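Long-range contacts in probable transcriptional regulator (Rhodococcus jostii, PDB 3HIM), which probably binds operator DNA through an N-terminal helix-turn-helix domain and regulates transcription, as expected of a TetR-family protein: residues G151-P155 with L196-C201; T80-F84 with S95-A99; I21-I26 with L63-I67. All coordinates share one frame; numbering follows the deposited sequence.

Contact 1: G151-P155 with L196-C201; sequences GDFHP and LRMVGC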
ATOM      1  N   GLY B 151     -15.497  12.959 -24.228  1.00 18.45           N
ATOM      2  CA  GLY B 151     -16.301  11.768 -24.486  1.00 17.93           C
ATOM      3  C   GLY B 151     -15.438  10.515 -24.617  1.00 18.35           C
ATOM      4  O   GLY B 151     -15.933   9.468 -25.020  1.00 18.00           O
ATOM      5  N   ASP B 152     -14.144  10.624 -24.301  1.00 18.18           N
ATOM      6  CA  ASP B 152     -13.247   9.468 -24.267  1.00 18.74           C
ATOM      7  C   ASP B 152     -13.486   8.579 -23.044  1.00 18.62           C
ATOM      8  O   ASP B 152     -13.310   7.363 -23.110  1.00 18.29           O
ATOM      9  CB  ASP B 152     -11.791   9.918 -24.240  1.00 19.32           C
ATOM     10  CG  ASP B 152     -11.356  10.597 -25.523  1.00 20.98           C
ATOM     11  OD1 ASP B 152     -11.824  10.202 -26.612  1.00 20.81           O
ATOM     12  OD2 ASP B 152     -10.516  11.515 -25.432  1.00 24.45           O
ATOM     13  N   PHE B 153     -13.850   9.191 -21.921  1.00 18.29           N
ATOM     14  CA  PHE B 153     -13.978   8.455 -20.664  1.00 18.20           C
ATOM     15  C   PHE B 153     -15.418   8.526 -20.200  1.00 18.22           C
ATOM     16  O   PHE B 153     -16.125   9.484 -20.516  1.00 19.47           O
ATOM     17  CB  PHE B 153     -13.052   9.040 -19.562  1.00 18.33           C
ATOM     18  CG  PHE B 153     -11.555   8.852 -19.820  1.00 17.48           C
ATOM     19  CD1 PHE B 153     -11.084   7.912 -20.736  1.00 17.18           C
ATOM     20  CD2 PHE B 153     -10.621   9.610 -19.114  1.00 17.19           C
ATOM     21  CE1 PHE B 153      -9.708   7.737 -20.971  1.00 15.58           C
ATOM     22  CE2 PHE B 153      -9.229   9.450 -19.338  1.00 17.72           C
ATOM     23  CZ  PHE B 153      -8.780   8.503 -20.270  1.00 15.15           C
ATOM     24  N   HIS B 154     -15.845   7.527 -19.436  1.00 17.79           N
ATOM     25  CA  HIS B 154     -17.182   7.507 -18.831  1.00 17.38           C
ATOM     26  C   HIS B 154     -17.082   6.991 -17.401  1.00 17.12           C
ATOM     27  O   HIS B 154     -17.634   5.937 -17.080  1.00 17.03           O
ATOM     28  CB  HIS B 154     -18.123   6.630 -19.651  1.00 16.85           C
ATOM     29  CG  HIS B 154     -18.050   6.906 -21.116  1.00 18.89           C
ATOM     30  ND1 HIS B 154     -18.608   8.032 -21.687  1.00 20.04           N
ATOM     31  CD2 HIS B 154     -17.434   6.239 -22.120  1.00 19.54           C
ATOM     32  CE1 HIS B 154     -18.368   8.027 -22.988  1.00 19.40           C
ATOM     33  NE2 HIS B 154     -17.659   6.950 -23.276  1.00 19.11           N
ATOM     34  N   PRO B 155     -16.385   7.744 -16.540  1.00 17.16           N
ATOM     35  CA  PRO B 155     -16.115   7.307 -15.169  1.00 17.58           C
ATOM     36  C   PRO B 155     -17.397   7.250 -14.377  1.00 17.40           C
ATOM     37  O   PRO B 155     -18.292   8.067 -14.600  1.00 17.38           O
ATOM     38  CB  PRO B 155     -15.200   8.415 -14.599  1.00 17.35           C
ATOM     39  CG  PRO B 155     -15.380   9.576 -15.477  1.00 17.07           C
ATOM     40  CD  PRO B 155     -15.963   9.139 -16.781  1.00 17.08           C
ATOM     41  N   LEU B 196      -7.442   2.343 -17.798  1.00 13.68           N
ATOM     42  CA  LEU B 196      -8.301   2.713 -18.926  1.00 13.30           C
ATOM     43  C   LEU B 196      -9.663   2.080 -18.756  1.00 13.37           C
ATOM     44  O   LEU B 196     -10.677   2.754 -18.958  1.00 13.69           O
ATOM     45  CB  LEU B 196      -7.666   2.349 -20.268  1.00 12.87           C
ATOM     46  CG  LEU B 196      -6.446   3.212 -20.595  1.00 13.05           C
ATOM     47  CD1 LEU B 196      -5.683   2.600 -21.777  1.00 15.66           C
ATOM     48  CD2 LEU B 196      -6.801   4.677 -20.882  1.00 13.11           C
ATOM     49  N   ARG B 197      -9.693   0.813 -18.335  1.00 12.88           N
ATOM     50  CA  ARG B 197     -10.953   0.110 -18.114  1.00 13.54           C
ATOM     51  C   ARG B 197     -11.784   0.738 -16.994  1.00 13.97           C
ATOM     52  O   ARG B 197     -13.011   0.861 -17.111  1.00 13.58           O
ATOM     53  CB  ARG B 197     -10.711  -1.375 -17.823  1.00 13.43           C
ATOM     54  CG  ARG B 197     -10.437  -2.208 -19.055  1.00 13.59           C
ATOM     55  CD  ARG B 197     -11.738  -2.714 -19.635  1.00 15.96           C
ATOM     56  NE  ARG B 197     -11.578  -3.639 -20.765  1.00 16.68           N
ATOM     57  CZ  ARG B 197     -11.652  -4.968 -20.686  1.00 16.45           C
ATOM     58  NH1 ARG B 197     -11.844  -5.576 -19.527  1.00 15.50           N
ATOM     59  NH2 ARG B 197     -11.524  -5.700 -21.783  1.00 15.63           N
ATOM     60  N   MET B 198     -11.098   1.124 -15.922  1.00 14.46           N
ATOM     61  CA  MET B 198     -11.704   1.776 -14.779  1.00 15.84           C
ATOM     62  C   MET B 198     -12.429   3.061 -15.186  1.00 16.67           C
ATOM     63  O   MET B 198     -13.538   3.322 -14.712  1.00 16.55           O
ATOM     64  CB  MET B 198     -10.638   2.101 -13.723  1.00 14.94           C
ATOM     65  CG  MET B 198     -10.369   0.953 -12.750  1.00 16.92           C
ATOM     66  SD  MET B 198      -9.190   1.455 -11.469  1.00 14.77           S
ATOM     67  CE  MET B 198      -7.687   0.878 -12.259  1.00 11.57           C
ATOM     68  N   VAL B 199     -11.808   3.868 -16.045  1.00 17.16           N
ATOM     69  CA  VAL B 199     -12.439   5.141 -16.405  1.00 18.39           C
ATOM     70  C   VAL B 199     -13.371   4.983 -17.605  1.00 19.77           C
ATOM     71  O   VAL B 199     -13.872   5.971 -18.148  1.00 19.67           O
ATOM     72  CB  VAL B 199     -11.428   6.288 -16.610  1.00 18.16           C
ATOM     73  CG1 VAL B 199     -10.668   6.525 -15.335  1.00 18.03           C
ATOM     74  CG2 VAL B 199     -10.485   5.992 -17.772  1.00 16.65           C
ATOM     75  N   GLY B 200     -13.590   3.726 -17.997  1.00 21.46           N
ATOM     76  CA  GLY B 200     -14.554   3.362 -19.036  1.00 23.20           C
ATOM     77  C   GLY B 200     -14.149   3.806 -20.418  1.00 24.84           C
ATOM     78  O   GLY B 200     -15.006   4.115 -21.245  1.00 25.39           O
ATOM     79  N   CYS B 201     -12.840   3.871 -20.664  1.00 26.40           N
ATOM     80  CA  CYS B 201     -12.294   4.084 -22.019  1.00 27.39           C
ATOM     81  C   CYS B 201     -12.420   2.806 -22.869  1.00 28.48           C
ATOM     82  O   CYS B 201     -12.328   1.689 -22.333  1.00 28.63           O
ATOM     83  CB  CYS B 201     -10.819   4.493 -21.936  1.00 27.20           C
ATOM     84  SG  CYS B 201     -10.071   5.017 -23.526  1.00 27.07           S
TER
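The first torsions of F153 and V199 bring a ring face and a methyl together. F153 carries its ring anti to its own carbonyl carbon (chi1 -68°). V199 has CG1 in the same relation to its carbonyl carbon (chi1 -61°), which puts CG2 between the backbone N and the carbonyl carbon, turned at the ring. V199 CG2 sits over the middle of one face of the F153 ring, 3.5 Å from the centroid. This is a CH-pi contact almost straight down the ring normal. C201 CB meets the same ring obliquely at CD1 and CE1, 3.6 Å from F153 CE1. C201 SG lies in the ring plane at the edge, 5.0 Å from the F153 centroid, a sulfur-aromatic contact. L196 CD2 adds a looser apolar touch at F153 CE1.

One backbone bond joins the two segments. H154 N donates to V199 O at 2.8 Å, in the carbonyl plane. G200 O lies near the plane of the H154 ring, 3.3 Å from H154 CD2.

Both segments lie at helix ends closed by Schellman motifs. G151 closes helix 123-149. L196-C201 holds the last residues of helix 184-198 and the turn at G200, where C201 N bonds L196 O and G200 N bonds R197 O. The contact therefore ties two helix ends together in the C-terminal domain. H154 O accepts a hydrogen bond from R197 of the second subunit. Around the contact, P90 of helix 89-106 packs on F153, A161 of helix 158-175 on V199, and I144 of helix 123-149 on both P155 and V199.

Contact 2: T80-F84 with S95-A99; sequences TAADF and STVTA
A82 points its methyl group at helix 89-106 and packs it against A99, CB to CB at 3.6 Å. The same A82 CB also rests 3.7 Å from the backbone oxygen S95 O. Small side chains bring the backbones close here: the CA atoms of A82 and T96 are 5.2 Å apart.

S95 supplies the polar link. Its OG stands opposite its own backbone N (chi1 -176°), and from there it reaches across to helix 60-82. S95 OG donates to A82 O at 2.7 Å. The hydroxyl approaches in the carbonyl plane, on a lone pair, with a C=O...donor angle of 132°. D83 N bonds back to T80 O in the same turn, and D83 itself has extended backbone angles. The two segments belong to consecutive helices, 60-82 and 89-106. The first of these is the long helix that leads from the DNA-binding domain into the C-terminal domain of a TetR-type regulator.

On the other flank, T96 uses its methyl. T96 CG2 lies 3.7 Å from D83 CB, while OG1 turns back into its own helix and bonds R92 O. The D83 carboxylate is held by a salt bridge from D83 OD1 to R92 NE, so R92 serves both residues. I143 of helix 123-149 packs on D83 and T96 alike. The F84 ring comes to S95 obliquely, with CE2 3.9 Å from S95 OG.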
ATOM      1  N   THR B  80       4.079  14.582 -13.707  1.00 16.68           N
ATOM      2  CA  THR B  80       3.825  15.883 -14.316  1.00 17.43           C
ATOM      3  C   THR B  80       4.579  15.979 -15.651  1.00 17.36           C
ATOM      4  O   THR B  80       3.983  16.239 -16.686  1.00 17.59           O
ATOM      5  CB  THR B  80       4.169  17.028 -13.343  1.00 17.08           C
ATOM      6  OG1 THR B  80       3.330  16.898 -12.200  1.00 17.25           O
ATOM      7  CG2 THR B  80       3.930  18.398 -13.989  1.00 18.06           C
ATOM      8  N   ALA B  81       5.873  15.683 -15.629  1.00 17.52           N
ATOM      9  CA  ALA B  81       6.648  15.526 -16.872  1.00 17.82           C
ATOM     10  C   ALA B  81       6.052  14.467 -17.816  1.00 18.17           C
ATOM     11  O   ALA B  81       6.241  14.538 -19.024  1.00 17.91           O
ATOM     12  CB  ALA B  81       8.094  15.179 -16.552  1.00 17.92           C
ATOM     13  N   ALA B  82       5.344  13.478 -17.273  1.00 18.39           N
ATOM     14  CA  ALA B  82       4.731  12.464 -18.133  1.00 18.19           C
ATOM     15  C   ALA B  82       3.384  12.913 -18.742  1.00 18.32           C
ATOM     16  O   ALA B  82       2.868  12.268 -19.663  1.00 18.28           O
ATOM     17  CB  ALA B  82       4.593  11.127 -17.390  1.00 17.95           C
ATOM     18  N   ASP B  83       2.821  14.016 -18.248  1.00 18.05           N
ATOM     19  CA  ASP B  83       1.536  14.485 -18.765  1.00 17.91           C
ATOM     20  C   ASP B  83       1.718  15.513 -19.887  1.00 18.00           C
ATOM     21  O   ASP B  83       2.561  16.396 -19.792  1.00 18.36           O
ATOM     22  CB  ASP B  83       0.664  15.056 -17.650  1.00 17.61           C
ATOM     23  CG  ASP B  83      -0.761  15.302 -18.094  1.00 18.99           C
ATOM     24  OD1 ASP B  83      -1.301  14.549 -18.959  1.00 20.92           O
ATOM     25  OD2 ASP B  83      -1.349  16.265 -17.576  1.00 18.70           O
ATOM     26  N   PHE B  84       0.929  15.380 -20.952  1.00 17.06           N
ATOM     27  CA  PHE B  84       1.074  16.238 -22.122  1.00 17.11           C
ATOM     28  C   PHE B  84      -0.309  16.708 -22.498  1.00 16.99           C
ATOM     29  O   PHE B  84      -1.075  15.963 -23.119  1.00 17.24           O
ATOM     30  CB  PHE B  84       1.714  15.480 -23.287  1.00 16.67           C
ATOM     31  CG  PHE B  84       3.043  14.881 -22.962  1.00 16.76           C
ATOM     32  CD1 PHE B  84       4.180  15.672 -22.904  1.00 16.28           C
ATOM     33  CD2 PHE B  84       3.160  13.511 -22.708  1.00 15.78           C
ATOM     34  CE1 PHE B  84       5.435  15.109 -22.606  1.00 16.93           C
ATOM     35  CE2 PHE B  84       4.402  12.946 -22.406  1.00 15.38           C
ATOM     36  CZ  PHE B  84       5.538  13.752 -22.347  1.00 14.61           C
ATOM     37  N   SER B  95       0.347   7.429 -20.045  1.00 16.13           N
ATOM     38  CA  SER B  95       1.696   7.951 -19.831  1.00 16.46           C
ATOM     39  C   SER B  95       1.978   8.215 -18.356  1.00 15.89           C
ATOM     40  O   SER B  95       3.041   7.846 -17.818  1.00 15.16           O
ATOM     41  CB  SER B  95       1.887   9.252 -20.636  1.00 16.92           C
ATOM     42  OG  SER B  95       3.212   9.723 -20.517  1.00 17.15           O
ATOM     43  N   THR B  96       1.017   8.865 -17.713  1.00 15.36           N
ATOM     44  CA  THR B  96       1.167   9.206 -16.312  1.00 15.99           C
ATOM     45  C   THR B  96       1.087   7.967 -15.426  1.00 16.63           C
ATOM     46  O   THR B  96       1.852   7.881 -14.462  1.00 16.67           O
ATOM     47  CB  THR B  96       0.123  10.207 -15.854  1.00 16.15           C
ATOM     48  OG1 THR B  96      -1.178   9.707 -16.197  1.00 16.05           O
ATOM     49  CG2 THR B  96       0.373  11.577 -16.505  1.00 15.01           C
ATOM     50  N   VAL B  97       0.163   7.032 -15.736  1.00 16.02           N
ATOM     51  CA  VAL B  97       0.088   5.758 -14.995  1.00 15.85           C
ATOM     52  C   VAL B  97       1.404   4.963 -15.133  1.00 16.09           C
ATOM     53  O   VAL B  97       1.972   4.521 -14.121  1.00 16.34           O
ATOM     54  CB  VAL B  97      -1.158   4.870 -15.379  1.00 15.44           C
ATOM     55  CG1 VAL B  97      -1.069   3.492 -14.711  1.00 14.96           C
ATOM     56  CG2 VAL B  97      -2.461   5.553 -14.955  1.00 13.95           C
ATOM     57  N   THR B  98       1.898   4.817 -16.365  1.00 15.40           N
ATOM     58  CA  THR B  98       3.220   4.221 -16.591  1.00 15.89           C
ATOM     59  C   THR B  98       4.329   4.847 -15.707  1.00 16.08           C
ATOM     60  O   THR B  98       5.026   4.126 -14.980  1.00 16.27           O
ATOM     61  CB  THR B  98       3.660   4.316 -18.071  1.00 15.59           C
ATOM     62  OG1 THR B  98       2.681   3.663 -18.877  1.00 15.82           O
ATOM     63  CG2 THR B  98       5.042   3.652 -18.293  1.00 13.89           C
ATOM     64  N   ALA B  99       4.494   6.167 -15.791  1.00 15.76           N
ATOM     65  CA  ALA B  99       5.486   6.886 -14.965  1.00 15.59           C
ATOM     66  C   ALA B  99       5.225   6.715 -13.478  1.00 15.41           C
ATOM     67  O   ALA B  99       6.142   6.527 -12.689  1.00 15.49           O
ATOM     68  CB  ALA B  99       5.503   8.367 -15.317  1.00 15.05           C
TER

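Contact 3: I21-I26 with L63-I67; sequences IRAAAI and LLYAI
R22 reaches over helix 60-82 with the apolar part of its chain, touching L63, A66 and I67. R22 CB lies 4.0 Å from I67 CG1. R22 CG comes next and packs 3.9 Å from L63 CD1. R22 CD then lies 3.8 Å from the methyl carbon A66 CB. The chain bends at the CG-CD bond (chi3 -62°), which turns NE and the guanidinium group away from the two segments. NH2 forms a salt bridge with E70, further along helix 60-82, and NH1 bonds the hydroxyl of Y57.

A25 aims its methyl at the other helix. A25 CB touches L63 CD2 at 3.6 Å and I67 CD1 at 3.8 Å, so one methyl touches the ends of both side chains. L63 has CG opposite its backbone N (chi1 173°), which carries both methyls towards helix 16-32. There L63 CD1 also meets I21 CG2, and the two side chains are roughly perpendicular. I26 and I67 lie alongside and run opposite ways, with I26 CG1 3.7 Å from I67 CG2.

The short helix segments cross at -97°, with their axes 10.0 Å apart. This joins the first helix of the TetR-type DNA-binding domain to the helix that runs on into the C-terminal domain. I42 of helix 39-45, within the predicted helix-turn-helix, packs on A25 and L63. V113 of helix 108-116 lies against I67.

No hydrogen bond passes between the two segments. The interface is buried and depends on the fit of aliphatic groups. The one charged side chain in it contributes its methylenes. The salt bridge to E70 and the bond to Y57 probably offset the cost of burying this charge.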
ATOM      1  N   ILE B  21      23.611  11.003   3.085  1.00 15.21           N
ATOM      2  CA  ILE B  21      23.025  10.748   4.418  1.00 15.55           C
ATOM      3  C   ILE B  21      21.590  10.229   4.275  1.00 15.60           C
ATOM      4  O   ILE B  21      21.210   9.270   4.949  1.00 16.16           O
ATOM      5  CB  ILE B  21      23.113  11.998   5.335  1.00 15.88           C
ATOM      6  CG1 ILE B  21      24.586  12.278   5.688  1.00 14.98           C
ATOM      7  CG2 ILE B  21      22.232  11.833   6.634  1.00 14.54           C
ATOM      8  CD1 ILE B  21      24.876  13.740   6.037  1.00 16.34           C
ATOM      9  N   ARG B  22      20.826  10.839   3.366  1.00 15.47           N
ATOM     10  CA  ARG B  22      19.441  10.433   3.116  1.00 15.88           C
ATOM     11  C   ARG B  22      19.367   9.006   2.591  1.00 16.01           C
ATOM     12  O   ARG B  22      18.561   8.213   3.095  1.00 15.94           O
ATOM     13  CB  ARG B  22      18.734  11.384   2.145  1.00 15.83           C
ATOM     14  CG  ARG B  22      18.623  12.797   2.637  1.00 14.99           C
ATOM     15  CD  ARG B  22      17.549  13.557   1.891  1.00 14.77           C
ATOM     16  NE  ARG B  22      17.801  13.693   0.460  1.00 17.73           N
ATOM     17  CZ  ARG B  22      18.661  14.562  -0.083  1.00 18.31           C
ATOM     18  NH1 ARG B  22      19.406  15.357   0.684  1.00 18.53           N
ATOM     19  NH2 ARG B  22      18.789  14.631  -1.397  1.00 16.35           N
ATOM     20  N   ALA B  23      20.209   8.674   1.602  1.00 15.67           N
ATOM     21  CA  ALA B  23      20.251   7.298   1.094  1.00 15.68           C
ATOM     22  C   ALA B  23      20.557   6.318   2.233  1.00 16.00           C
ATOM     23  O   ALA B  23      19.862   5.303   2.395  1.00 15.66           O
ATOM     24  CB  ALA B  23      21.258   7.149  -0.046  1.00 15.04           C
ATOM     25  N   ALA B  24      21.570   6.632   3.048  1.00 15.70           N
ATOM     26  CA  ALA B  24      21.927   5.731   4.149  1.00 15.75           C
ATOM     27  C   ALA B  24      20.802   5.650   5.173  1.00 15.54           C
ATOM     28  O   ALA B  24      20.521   4.573   5.709  1.00 15.44           O
ATOM     29  CB  ALA B  24      23.230   6.162   4.828  1.00 15.72           C
ATOM     30  N   ALA B  25      20.167   6.786   5.452  1.00 15.51           N
ATOM     31  CA  ALA B  25      19.064   6.800   6.408  1.00 15.62           C
ATOM     32  C   ALA B  25      17.899   5.929   5.908  1.00 15.76           C
ATOM     33  O   ALA B  25      17.253   5.251   6.698  1.00 15.22           O
ATOM     34  CB  ALA B  25      18.595   8.216   6.687  1.00 15.22           C
ATOM     35  N   ILE B  26      17.635   5.954   4.604  1.00 15.93           N
ATOM     36  CA  ILE B  26      16.561   5.138   4.044  1.00 16.31           C
ATOM     37  C   ILE B  26      16.816   3.665   4.332  1.00 17.10           C
ATOM     38  O   ILE B  26      15.946   2.970   4.876  1.00 17.03           O
ATOM     39  CB  ILE B  26      16.358   5.398   2.549  1.00 16.37           C
ATOM     40  CG1 ILE B  26      15.658   6.748   2.355  1.00 14.92           C
ATOM     41  CG2 ILE B  26      15.548   4.233   1.865  1.00 15.91           C
ATOM     42  CD1 ILE B  26      15.926   7.380   0.997  1.00 11.82           C
ATOM     43  N   LEU B  63      15.482  14.942   8.938  1.00 16.43           N
ATOM     44  CA  LEU B  63      16.039  14.027   7.957  1.00 16.98           C
ATOM     45  C   LEU B  63      14.926  13.201   7.304  1.00 17.42           C
ATOM     46  O   LEU B  63      14.955  12.951   6.082  1.00 17.08           O
ATOM     47  CB  LEU B  63      17.080  13.125   8.623  1.00 16.66           C
ATOM     48  CG  LEU B  63      17.687  11.968   7.810  1.00 18.57           C
ATOM     49  CD1 LEU B  63      18.272  12.435   6.479  1.00 17.30           C
ATOM     50  CD2 LEU B  63      18.746  11.262   8.648  1.00 16.99           C
ATOM     51  N   LEU B  64      13.953  12.778   8.119  1.00 16.97           N
ATOM     52  CA  LEU B  64      12.780  12.088   7.599  1.00 17.01           C
ATOM     53  C   LEU B  64      11.989  13.006   6.644  1.00 17.00           C
ATOM     54  O   LEU B  64      11.572  12.583   5.556  1.00 16.63           O
ATOM     55  CB  LEU B  64      11.878  11.604   8.743  1.00 17.29           C
ATOM     56  CG  LEU B  64      10.512  11.069   8.297  1.00 17.49           C
ATOM     57  CD1 LEU B  64      10.697   9.710   7.614  1.00 16.74           C
ATOM     58  CD2 LEU B  64       9.552  10.976   9.483  1.00 18.92           C
ATOM     59  N   TYR B  65      11.789  14.261   7.065  1.00 17.33           N
ATOM     60  CA  TYR B  65      11.109  15.251   6.249  1.00 16.82           C
ATOM     61  C   TYR B  65      11.832  15.437   4.927  1.00 17.25           C
ATOM     62  O   TYR B  65      11.187  15.430   3.874  1.00 17.18           O
ATOM     63  CB  TYR B  65      10.987  16.579   6.988  1.00 17.45           C
ATOM     64  CG  TYR B  65      10.486  17.712   6.102  1.00 17.51           C
ATOM     65  CD1 TYR B  65       9.234  17.635   5.474  1.00 17.35           C
ATOM     66  CD2 TYR B  65      11.279  18.846   5.873  1.00 19.29           C
ATOM     67  CE1 TYR B  65       8.772  18.661   4.644  1.00 19.02           C
ATOM     68  CE2 TYR B  65      10.825  19.890   5.052  1.00 19.92           C
ATOM     69  CZ  TYR B  65       9.568  19.780   4.446  1.00 19.81           C
ATOM     70  OH  TYR B  65       9.110  20.777   3.640  1.00 21.56           O
ATOM     71  N   ALA B  66      13.163  15.583   4.964  1.00 16.46           N
ATOM     72  CA  ALA B  66      13.917  15.676   3.712  1.00 17.31           C
ATOM     73  C   ALA B  66      13.655  14.462   2.811  1.00 16.79           C
ATOM     74  O   ALA B  66      13.386  14.618   1.634  1.00 17.51           O
ATOM     75  CB  ALA B  66      15.425  15.857   3.966  1.00 16.98           C
ATOM     76  N   ILE B  67      13.720  13.263   3.369  1.00 16.86           N
ATOM     77  CA  ILE B  67      13.471  12.035   2.599  1.00 16.48           C
ATOM     78  C   ILE B  67      12.056  12.058   1.995  1.00 16.80           C
ATOM     79  O   ILE B  67      11.867  11.794   0.824  1.00 16.67           O
ATOM     80  CB  ILE B  67      13.720  10.770   3.478  1.00 16.53           C
ATOM     81  CG1 ILE B  67      15.214  10.626   3.793  1.00 15.76           C
ATOM     82  CG2 ILE B  67      13.202   9.488   2.816  1.00 14.53           C
ATOM     83  CD1 ILE B  67      15.528   9.671   4.932  1.00 13.45           C
TER

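Overall arrangement
Contact 3 is buried, contact 1 partly buried, and contact 2 lies at the surface. Contacts 2 and 3 share helix 60-82, with centres 26 Å apart on opposite sides of the chain's centre. That helix packs on the first helix of the DNA-binding part at one end and on helix 89-106 at the other. Contacts 1 and 2 lie on the same side, about 17 Å between centres, and do not touch. Chemistry varies with place. Contact 3 joins two helical segments by aliphatic packing alone. Contacts 1 and 2 each add one hydrogen bond to a backbone carbonyl. Contact 1 alone adjoins the second subunit.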